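Local coordinates for putative type VI secretion protein (Escherichia coli, PDB 6SK0) that forms the trimeric spike at the tip of the type VI secretion system and probably carries a phospholipase effector into target cells, at residues Q583-L588 and R613-L618; T519-K524 and T548-S553; G491-I496 and K503-D508; N724-L729 and K737-N742. All blocks are in the same frame, centred on the assembly; numbering follows the deposited sequence.

Contact 1: Q583-L588 and R613-L618; sequences QLEQAL and RLNASL
Two helices of one chain lie side by side and run almost exactly antiparallel, the axes of segments 583-588 and 613-618 being 10.2 Å apart at an angle of 175°. Asn615 bridges the gap. From CB, which touches CD2 of Leu588, its side chain points at the other helix. Its CG lies 3.6 Å from that same Leu588 CD2, so the methyl group packs on the amide. At the tip, ND2 makes a weak hydrogen bond of 3.4 Å to the backbone O of Leu584, an oxygen that already accepts the helical bond from Leu588 N. The other branch, OD1, meets CB of Leu584 at 3.7 Å and accepts a hydrogen bond from Arg643 of the second subunit. A short amide suits this buried place, because it can donate to a helix carbonyl within its chain while accepting across the trimer interface.

Leucines fill the flanks. Leu584 has CG beside the backbone N (chi1 -66°), which sends CD1 to Leu618 CB at 4.0 Å; the two side chains cross at about a right angle. Leu584 also touches Leu627 of strand 626-629. Leu588 instead holds CG anti to its backbone N (chi1 177°), bringing CD2 within 3.4 Å of Asn615 ND2. The arrangement is that of an antiparallel helical hairpin, here packed against neighbouring chains of the trimeric spike.

Contact 2: T519-K524 and T548-S553; sequences TEYGGK and TDDWIS
An ST turn opens the link between strands 539-548 and 551-556, and it docks on the glycine-bearing hairpin loop that joins strands 514-519 and 525-529. In the turn, Thr548 OG1 accepts from the backbone N of Asp550 at 3.0 Å; its first torsion puts OG1 anti to the backbone N and beside the carbonyl carbon, toward Asp550 N. The same OG1 is hydrogen-bonded to Thr525 OG1, so the turn is tied to the start of strand 525-529 as well.

The firmest bond between the two loops is from Asp549 N to Gly522 O, 2.9 Å long and fairly straight at 158°, with the donor standing above the carbonyl plane. Gly522 and Gly523 both have positive phi, and their bare CA atoms let carboxylates come close: Asp549 OD2 lies 3.3 Å from Gly523 CA. Asp549 is held by a salt bridge from its OD1 to Arg547. Across the hairpin loop itself, Lys524 NZ and Glu520 OE2 form a salt bridge of 2.5 Å. Tyr521 reaches Glu542 of the second subunit through its hydroxyl, while its side chain crosses that of Asp550 at about a right angle, ring and carboxylate planes 75° apart, with CE1 3.3 Å from Asp550 OD2.

Contact 3: G491-I496 and K503-D508; sequences GTRNVI and KLRMED
Strands 493-496 and 503-507 run antiparallel, 169° apart in direction, as the two arms of a beta hairpin. Asn494 with Met506 and Ile496 with Leu504 are the hydrogen-bonded pairs, each joined by two backbone bonds; the one from Met506 N to Asn494 O, at 2.7 Å, points nearly along the C=O axis. Val495 with Arg505, between them, and Arg493 with Glu507, on the Thr492 side, are the non-hydrogen-bonded pairs. Beyond the ladder, Asp508 N donates to Thr492 O at a very short 2.4 Å, where Thr492 takes positive phi.

The two faces differ in chemistry. Asn494, Ile496, Leu504 and Met506 project to one side. Asn494 packs there on Thr498 of the third subunit, and Leu504 on Leu504 of the third and Met506 of the second, a setting that suits the apolar Ile496, Leu504 and Met506. The opposite face holds Arg493, Val495, Arg505 and Glu507. Arg493, bent at chi2, brings NE to Glu507 OE1 in a salt bridge of 2.8 Å, the oxygen lying in the guanidinium plane while the donor stands above the carboxylate plane. Glu507, itself bent at chi2, turns OE2 to within 2.7 Å of Thr492 OG1; the same OE2 accepts a hydrogen bond from Lys509 N. The Arg493 guanidinium lies flat on that of Arg505, centres 3.8 Å apart and planes 17° apart. His514 and Val533 touch both arginines.

Stacking pairs two like charges, with Arg537 close by as a third. Glu507 probably offsets part of that repulsion, and so many positive groups would be expected to keep it ionised.

Contact 4: N724-L729 and K737-N742; sequences NQELIL and KLSGGN
Leu727 and Leu738 point to the same face of a two-stranded antiparallel ladder, their CB atoms 4.0 Å apart. They form its hydrogen-bonded pair: Leu727 N to Leu738 O at 2.8 Å and Leu738 N to Leu727 O at 2.7 Å, both in the carbonyl planes and nearly straight. Both side chains are buried, as suits leucine: Leu727 packs on Ala730 and Leu738 on Tyr735 of the third subunit, and Leu727 also on Val719 of the second.

On the other face, Ile728 and Lys737 lie side by side and point the same way, CG1 of the isoleucine 3.9 Å from CG of the lysine. Lys737 starts with CG anti to the backbone N and then bends at chi3 (-52°). Glu726, extended beyond CG, crosses it obliquely, so that OE2 comes 3.1 Å from Lys737 CD. The charged ends remain 4.1 Å apart, OE2 to NZ, too far for a salt bridge but close enough for attraction. A lysine therefore serves twice, offering methylenes to its neighbours while its ammonium stays at the partly exposed surface.

Past Ser739 the chain reverses through a type II' turn to Asn742, closed by Asn742 N to Ser739 O at 2.8 Å. Gly740, at positive phi (62°), suits its second position. Strand 726-729 pairs in parallel with a strand of the second subunit, an arrangement characteristic of the intertwined beta-prism of VgrG spikes.

How the contacts relate
Contact 1 is the most buried of the four and the only one between helices; leucines and one amide carry it. The others lie toward the two ends of the modelled chain and are partly buried. Contacts 3 and 4 are both hairpin ladders with an apolar cluster turned to other subunits, but the first adds stacked arginines and a true salt bridge, whereas the second has only a loose attraction of charges. Contact 2 joins loops through backbone and carboxylate groups. Its loops adjoin strands of the same sheet as contact 3, their nearest atoms about 5 Å apart, while contacts 3 and 4 have centres about 92 Å apart. All four touch the third subunit.

Contact 1: Q583-L588 and R613-L618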
# COMPACT_ATOMS: atom_id res chain seq x y z
N GLN A 583 -4.27 -1.61 -17.39
CA GLN A 583 -3.90 -1.05 -16.09
C GLN A 583 -2.46 -1.39 -15.74
O GLN A 583 -1.71 -0.52 -15.27
CB GLN A 583 -4.85 -1.55 -15.01
CG GLN A 583 -6.25 -1.00 -15.11
CD GLN A 583 -6.26 0.50 -15.32
OE1 GLN A 583 -6.84 1.00 -16.28
NE2 GLN A 583 -5.63 1.22 -14.43
N LEU A 584 -2.05 -2.64 -15.95
CA LEU A 584 -0.68 -3.03 -15.64
C LEU A 584 0.32 -2.23 -16.47
O LEU A 584 1.33 -1.75 -15.94
CB LEU A 584 -0.49 -4.53 -15.87
CG LEU A 584 -1.24 -5.49 -14.96
CD1 LEU A 584 -1.22 -6.88 -15.54
CD2 LEU A 584 -0.68 -5.47 -13.55
N GLU A 585 0.05 -2.07 -17.76
CA GLU A 585 0.95 -1.33 -18.63
C GLU A 585 1.00 0.14 -18.25
O GLU A 585 2.06 0.76 -18.27
CB GLU A 585 0.54 -1.49 -20.08
CG GLU A 585 0.69 -2.89 -20.60
CD GLU A 585 -0.12 -3.13 -21.84
OE1 GLU A 585 0.37 -3.85 -22.74
OE2 GLU A 585 -1.25 -2.60 -21.93
N GLN A 586 -0.15 0.72 -17.90
CA GLN A 586 -0.19 2.11 -17.50
C GLN A 586 0.62 2.33 -16.23
O GLN A 586 1.42 3.26 -16.14
CB GLN A 586 -1.63 2.55 -17.32
CG GLN A 586 -1.80 4.02 -17.07
CD GLN A 586 -3.24 4.46 -17.04
OE1 GLN A 586 -4.14 3.65 -16.81
NE2 GLN A 586 -3.48 5.74 -17.27
N ALA A 587 0.44 1.45 -15.24
CA ALA A 587 1.20 1.56 -14.01
C ALA A 587 2.69 1.42 -14.28
O ALA A 587 3.50 2.17 -13.73
CB ALA A 587 0.74 0.51 -13.01
N LEU A 588 3.07 0.46 -15.13
CA LEU A 588 4.48 0.24 -15.40
C LEU A 588 5.10 1.42 -16.14
O LEU A 588 6.21 1.83 -15.83
CB LEU A 588 4.67 -1.06 -16.19
CG LEU A 588 6.10 -1.37 -16.60
CD1 LEU A 588 7.00 -1.54 -15.38
CD2 LEU A 588 6.15 -2.61 -17.48
N ARG A 613 9.10 -7.41 -14.61
CA ARG A 613 8.93 -8.85 -14.51
C ARG A 613 7.52 -9.21 -14.03
O ARG A 613 6.94 -10.19 -14.49
CB ARG A 613 9.98 -9.42 -13.57
CG ARG A 613 10.06 -10.91 -13.50
CD ARG A 613 11.41 -11.36 -12.97
NE ARG A 613 11.78 -10.68 -11.73
CZ ARG A 613 12.64 -9.68 -11.64
NH1 ARG A 613 13.23 -9.21 -12.73
NH2 ARG A 613 12.91 -9.13 -10.47
N LEU A 614 6.97 -8.42 -13.12
CA LEU A 614 5.60 -8.65 -12.67
C LEU A 614 4.61 -8.46 -13.80
O LEU A 614 3.64 -9.21 -13.91
CB LEU A 614 5.27 -7.73 -11.50
CG LEU A 614 3.87 -7.91 -10.90
CD1 LEU A 614 3.72 -9.30 -10.32
CD2 LEU A 614 3.60 -6.85 -9.84
N ASN A 615 4.82 -7.44 -14.63
CA ASN A 615 3.99 -7.26 -15.81
C ASN A 615 4.04 -8.50 -16.69
O ASN A 615 3.00 -9.01 -17.12
CB ASN A 615 4.43 -6.03 -16.59
CG ASN A 615 3.52 -4.84 -16.36
OD1 ASN A 615 3.17 -4.53 -15.23
ND2 ASN A 615 3.14 -4.17 -17.43
N ALA A 616 5.25 -9.00 -16.96
CA ALA A 616 5.38 -10.20 -17.77
C ALA A 616 4.66 -11.39 -17.14
O ALA A 616 3.96 -12.14 -17.82
CB ALA A 616 6.85 -10.52 -18.00
N SER A 617 4.80 -11.54 -15.82
CA SER A 617 4.20 -12.68 -15.13
C SER A 617 2.68 -12.61 -15.14
O SER A 617 2.01 -13.61 -15.39
CB SER A 617 4.70 -12.73 -13.69
OG SER A 617 6.08 -13.02 -13.63
N LEU A 618 2.12 -11.43 -14.88
CA LEU A 618 0.68 -11.30 -14.69
C LEU A 618 -0.06 -11.18 -16.01
O LEU A 618 -1.23 -11.57 -16.08
CB LEU A 618 0.37 -10.09 -13.82
CG LEU A 618 0.85 -10.13 -12.37
CD1 LEU A 618 0.40 -8.88 -11.65
CD2 LEU A 618 0.37 -11.37 -11.65

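Contact 2: T519-K524 and T548-S553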
# COMPACT_ATOMS: atom_id res chain seq x y z
N THR A 519 -24.37 -28.30 0.63
CA THR A 519 -24.21 -29.29 1.68
C THR A 519 -24.50 -28.63 3.02
O THR A 519 -24.31 -27.43 3.19
CB THR A 519 -22.80 -29.91 1.66
OG1 THR A 519 -22.70 -30.90 2.69
CG2 THR A 519 -21.73 -28.86 1.89
N GLU A 520 -24.98 -29.44 3.96
CA GLU A 520 -25.28 -28.93 5.29
C GLU A 520 -24.04 -28.73 6.15
O GLU A 520 -24.15 -28.12 7.22
CB GLU A 520 -26.23 -29.88 6.02
CG GLU A 520 -27.66 -29.80 5.55
CD GLU A 520 -28.29 -28.47 5.88
OE1 GLU A 520 -28.17 -28.03 7.04
OE2 GLU A 520 -28.90 -27.86 4.98
N TYR A 521 -22.89 -29.22 5.73
CA TYR A 521 -21.70 -29.11 6.53
C TYR A 521 -21.15 -27.68 6.48
O TYR A 521 -21.21 -27.01 5.45
CB TYR A 521 -20.65 -30.10 6.05
CG TYR A 521 -19.47 -30.21 6.98
CD1 TYR A 521 -18.39 -29.36 6.85
CD2 TYR A 521 -19.45 -31.15 7.99
CE1 TYR A 521 -17.32 -29.44 7.69
CE2 TYR A 521 -18.38 -31.24 8.84
CZ TYR A 521 -17.32 -30.39 8.68
OH TYR A 521 -16.25 -30.48 9.53
N GLY A 522 -20.59 -27.23 7.61
CA GLY A 522 -20.01 -25.91 7.71
C GLY A 522 -21.03 -24.81 7.54
O GLY A 522 -20.87 -23.93 6.69
N GLY A 523 -22.08 -24.84 8.35
CA GLY A 523 -23.22 -24.05 7.99
C GLY A 523 -23.71 -24.64 6.69
O GLY A 523 -23.53 -25.81 6.39
N LYS A 524 -24.31 -23.80 5.87
CA LYS A 524 -24.67 -24.24 4.53
C LYS A 524 -23.52 -23.88 3.61
O LYS A 524 -23.39 -22.74 3.16
CB LYS A 524 -25.98 -23.61 4.10
CG LYS A 524 -27.15 -24.00 4.98
CD LYS A 524 -28.47 -23.83 4.25
CE LYS A 524 -29.65 -24.16 5.14
NZ LYS A 524 -29.57 -25.52 5.71
N THR A 548 -19.71 -20.43 2.91
CA THR A 548 -19.55 -21.43 3.95
C THR A 548 -19.32 -20.70 5.25
O THR A 548 -18.84 -19.57 5.27
CB THR A 548 -18.39 -22.39 3.65
OG1 THR A 548 -18.28 -23.37 4.69
CG2 THR A 548 -17.07 -21.64 3.56
N ASP A 549 -19.67 -21.36 6.35
CA ASP A 549 -19.26 -20.89 7.66
C ASP A 549 -17.82 -21.26 7.98
O ASP A 549 -17.23 -20.68 8.89
CB ASP A 549 -20.19 -21.45 8.73
CG ASP A 549 -21.58 -20.82 8.68
OD1 ASP A 549 -21.80 -19.91 7.88
OD2 ASP A 549 -22.45 -21.25 9.46
N ASP A 550 -17.25 -22.20 7.24
CA ASP A 550 -15.89 -22.66 7.39
C ASP A 550 -14.96 -21.87 6.48
O ASP A 550 -15.24 -20.72 6.12
CB ASP A 550 -15.82 -24.17 7.14
CG ASP A 550 -16.59 -24.95 8.17
OD1 ASP A 550 -16.95 -24.36 9.21
OD2 ASP A 550 -16.81 -26.15 7.96
N TRP A 551 -13.80 -22.43 6.17
CA TRP A 551 -12.83 -21.76 5.31
C TRP A 551 -13.21 -21.87 3.84
O TRP A 551 -13.89 -22.80 3.41
CB TRP A 551 -11.45 -22.35 5.52
CG TRP A 551 -10.93 -22.17 6.88
CD1 TRP A 551 -10.21 -21.12 7.35
CD2 TRP A 551 -11.09 -23.07 7.98
NE1 TRP A 551 -9.90 -21.30 8.66
CE2 TRP A 551 -10.43 -22.50 9.08
CE3 TRP A 551 -11.72 -24.30 8.13
CZ2 TRP A 551 -10.39 -23.11 10.32
CZ3 TRP A 551 -11.67 -24.92 9.37
CH2 TRP A 551 -11.01 -24.32 10.45
N ILE A 552 -12.76 -20.90 3.07
CA ILE A 552 -12.79 -20.95 1.62
C ILE A 552 -11.36 -20.97 1.12
O ILE A 552 -10.54 -20.14 1.52
CB ILE A 552 -13.57 -19.78 1.01
CG1 ILE A 552 -15.06 -20.04 1.14
CG2 ILE A 552 -13.17 -19.59 -0.45
CD1 ILE A 552 -15.91 -19.12 0.37
N SER A 553 -11.06 -21.93 0.27
CA SER A 553 -9.75 -22.03 -0.36
C SER A 553 -9.93 -21.96 -1.86
O SER A 553 -10.67 -22.76 -2.44
CB SER A 553 -9.03 -23.31 0.05
OG SER A 553 -7.70 -23.28 -0.41

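Contact 3: G491-I496 and K503-D508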
# COMPACT_ATOMS: atom_id res chain seq x y z
N GLY A 491 -42.69 -28.16 -9.95
CA GLY A 491 -42.78 -27.16 -11.00
C GLY A 491 -41.53 -26.32 -11.14
O GLY A 491 -41.19 -25.55 -10.24
N THR A 492 -40.83 -26.49 -12.26
CA THR A 492 -39.62 -25.76 -12.63
C THR A 492 -38.48 -25.93 -11.63
O THR A 492 -37.51 -25.16 -11.67
CB THR A 492 -39.90 -24.26 -12.83
OG1 THR A 492 -40.20 -23.65 -11.57
CG2 THR A 492 -41.07 -24.06 -13.79
N ARG A 493 -38.54 -26.92 -10.75
CA ARG A 493 -37.46 -27.19 -9.81
C ARG A 493 -37.05 -28.65 -9.94
O ARG A 493 -37.81 -29.55 -9.57
CB ARG A 493 -37.88 -26.88 -8.37
CG ARG A 493 -37.72 -25.42 -8.01
CD ARG A 493 -37.41 -25.22 -6.55
NE ARG A 493 -37.11 -23.82 -6.26
CZ ARG A 493 -36.74 -23.36 -5.07
NH1 ARG A 493 -36.62 -24.19 -4.05
NH2 ARG A 493 -36.49 -22.07 -4.91
N ASN A 494 -35.86 -28.88 -10.48
CA ASN A 494 -35.26 -30.20 -10.54
C ASN A 494 -34.26 -30.31 -9.40
O ASN A 494 -33.33 -29.51 -9.31
CB ASN A 494 -34.57 -30.43 -11.89
CG ASN A 494 -35.53 -30.34 -13.05
OD1 ASN A 494 -35.49 -29.39 -13.83
ND2 ASN A 494 -36.40 -31.33 -13.16
N VAL A 495 -34.47 -31.28 -8.52
CA VAL A 495 -33.70 -31.41 -7.30
C VAL A 495 -33.11 -32.81 -7.23
O VAL A 495 -33.84 -33.80 -7.29
CB VAL A 495 -34.55 -31.14 -6.05
CG1 VAL A 495 -33.66 -31.02 -4.83
CG2 VAL A 495 -35.36 -29.87 -6.23
N ILE A 496 -31.79 -32.88 -7.11
CA ILE A 496 -31.08 -34.09 -6.71
C ILE A 496 -30.76 -33.93 -5.23
O ILE A 496 -29.74 -33.34 -4.87
CB ILE A 496 -29.82 -34.31 -7.55
CG1 ILE A 496 -30.18 -34.44 -9.02
CG2 ILE A 496 -29.06 -35.53 -7.06
CD1 ILE A 496 -29.00 -34.75 -9.90
N LYS A 503 -27.75 -31.32 -1.85
CA LYS A 503 -28.68 -31.09 -2.94
C LYS A 503 -27.97 -30.42 -4.11
O LYS A 503 -27.05 -29.63 -3.93
CB LYS A 503 -29.88 -30.24 -2.50
CG LYS A 503 -29.50 -28.93 -1.88
CD LYS A 503 -30.73 -28.10 -1.58
CE LYS A 503 -31.70 -28.85 -0.70
NZ LYS A 503 -32.92 -28.05 -0.43
N LEU A 504 -28.40 -30.79 -5.30
CA LEU A 504 -28.14 -30.04 -6.52
C LEU A 504 -29.52 -29.64 -7.04
O LEU A 504 -30.26 -30.47 -7.57
CB LEU A 504 -27.36 -30.86 -7.53
CG LEU A 504 -27.34 -30.28 -8.94
CD1 LEU A 504 -26.76 -28.88 -8.94
CD2 LEU A 504 -26.56 -31.18 -9.87
N ARG A 505 -29.87 -28.38 -6.85
CA ARG A 505 -31.17 -27.86 -7.25
C ARG A 505 -31.01 -26.99 -8.48
O ARG A 505 -30.13 -26.12 -8.53
CB ARG A 505 -31.81 -27.07 -6.11
CG ARG A 505 -33.21 -26.61 -6.41
CD ARG A 505 -33.85 -25.97 -5.20
NE ARG A 505 -33.41 -24.59 -5.02
CZ ARG A 505 -33.25 -24.01 -3.84
NH1 ARG A 505 -32.85 -22.75 -3.77
NH2 ARG A 505 -33.48 -24.69 -2.73
N MET A 506 -31.85 -27.23 -9.47
CA MET A 506 -31.92 -26.42 -10.68
C MET A 506 -33.31 -25.82 -10.77
O MET A 506 -34.29 -26.55 -10.89
CB MET A 506 -31.59 -27.24 -11.92
CG MET A 506 -30.15 -27.71 -11.97
SD MET A 506 -29.69 -28.44 -13.54
CE MET A 506 -27.94 -28.72 -13.29
N GLU A 507 -33.38 -24.50 -10.69
CA GLU A 507 -34.64 -23.78 -10.78
C GLU A 507 -34.85 -23.34 -12.23
O GLU A 507 -34.03 -22.61 -12.78
CB GLU A 507 -34.64 -22.58 -9.84
CG GLU A 507 -35.76 -21.60 -10.08
CD GLU A 507 -37.12 -22.19 -9.78
OE1 GLU A 507 -37.50 -22.27 -8.60
OE2 GLU A 507 -37.82 -22.58 -10.73
N ASP A 508 -35.96 -23.77 -12.82
CA ASP A 508 -36.23 -23.54 -14.23
C ASP A 508 -37.10 -22.33 -14.51
O ASP A 508 -37.29 -21.99 -15.68
CB ASP A 508 -36.90 -24.76 -14.84
CG ASP A 508 -35.95 -25.86 -15.12
OD1 ASP A 508 -35.95 -26.33 -16.27
OD2 ASP A 508 -35.18 -26.25 -14.21

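Contact 4: N724-L729 and K737-N742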
# COMPACT_ATOMS: atom_id res chain seq x y z
N ASN A 724 31.07 21.90 15.24
CA ASN A 724 32.11 21.38 16.11
C ASN A 724 33.49 21.85 15.65
O ASN A 724 34.33 22.22 16.47
CB ASN A 724 32.04 19.86 16.13
CG ASN A 724 33.17 19.25 16.92
OD1 ASN A 724 33.15 19.25 18.14
ND2 ASN A 724 34.15 18.73 16.22
N GLN A 725 33.72 21.86 14.34
CA GLN A 725 35.02 22.19 13.80
C GLN A 725 35.10 23.60 13.27
O GLN A 725 36.09 24.30 13.53
CB GLN A 725 35.37 21.22 12.67
CG GLN A 725 35.58 19.81 13.13
CD GLN A 725 35.98 18.90 12.00
OE1 GLN A 725 36.84 18.04 12.15
NE2 GLN A 725 35.36 19.08 10.84
N GLU A 726 34.09 24.05 12.55
CA GLU A 726 34.20 25.29 11.81
C GLU A 726 32.82 25.71 11.35
O GLU A 726 32.11 24.92 10.71
CB GLU A 726 35.15 25.11 10.62
CG GLU A 726 35.33 26.29 9.71
CD GLU A 726 36.52 26.11 8.78
OE1 GLU A 726 36.45 25.25 7.87
OE2 GLU A 726 37.52 26.83 8.94
N LEU A 727 32.42 26.92 11.68
CA LEU A 727 31.18 27.50 11.20
C LEU A 727 31.53 28.60 10.21
O LEU A 727 32.21 29.56 10.55
CB LEU A 727 30.35 28.05 12.36
CG LEU A 727 28.86 28.26 12.11
CD1 LEU A 727 28.09 28.23 13.41
CD2 LEU A 727 28.62 29.56 11.40
N ILE A 728 31.06 28.44 8.98
CA ILE A 728 31.36 29.38 7.90
C ILE A 728 30.07 29.90 7.31
O ILE A 728 29.20 29.12 6.91
CB ILE A 728 32.22 28.72 6.80
CG1 ILE A 728 33.54 28.22 7.39
CG2 ILE A 728 32.47 29.70 5.68
CD1 ILE A 728 34.43 27.56 6.39
N LEU A 729 29.94 31.22 7.26
CA LEU A 729 28.92 31.89 6.48
C LEU A 729 29.62 32.61 5.35
O LEU A 729 30.51 33.41 5.59
CB LEU A 729 28.13 32.88 7.33
CG LEU A 729 27.80 32.45 8.75
CD1 LEU A 729 27.33 33.67 9.47
CD2 LEU A 729 26.75 31.37 8.76
N LYS A 737 33.87 33.26 9.59
CA LYS A 737 34.31 31.94 10.00
C LYS A 737 34.52 31.91 11.50
O LYS A 737 35.22 32.75 12.06
CB LYS A 737 35.59 31.53 9.27
CG LYS A 737 36.08 30.17 9.67
CD LYS A 737 37.45 29.90 9.11
CE LYS A 737 37.50 30.17 7.62
NZ LYS A 737 38.89 30.27 7.13
N LEU A 738 33.89 30.95 12.15
CA LEU A 738 34.12 30.63 13.54
C LEU A 738 34.85 29.30 13.56
O LEU A 738 34.29 28.27 13.19
CB LEU A 738 32.81 30.54 14.31
CG LEU A 738 32.12 31.81 14.78
CD1 LEU A 738 31.59 32.60 13.61
CD2 LEU A 738 30.99 31.48 15.74
N SER A 739 36.12 29.33 13.95
CA SER A 739 36.93 28.12 13.99
C SER A 739 38.09 28.35 14.94
O SER A 739 38.51 29.48 15.19
CB SER A 739 37.44 27.72 12.61
OG SER A 739 38.32 28.70 12.09
N GLY A 740 38.64 27.25 15.44
CA GLY A 740 39.56 27.35 16.55
C GLY A 740 38.81 27.96 17.70
O GLY A 740 37.74 27.48 18.09
N GLY A 741 39.32 29.05 18.23
CA GLY A 741 38.55 29.84 19.15
C GLY A 741 38.46 31.25 18.62
O GLY A 741 38.38 32.21 19.39
N ASN A 742 38.50 31.38 17.31
CA ASN A 742 38.61 32.67 16.66
C ASN A 742 37.36 32.97 15.85
O ASN A 742 36.59 32.07 15.49
CB ASN A 742 39.82 32.72 15.73
CG ASN A 742 41.10 32.43 16.46
OD1 ASN A 742 41.35 32.96 17.54
ND2 ASN A 742 41.92 31.57 15.88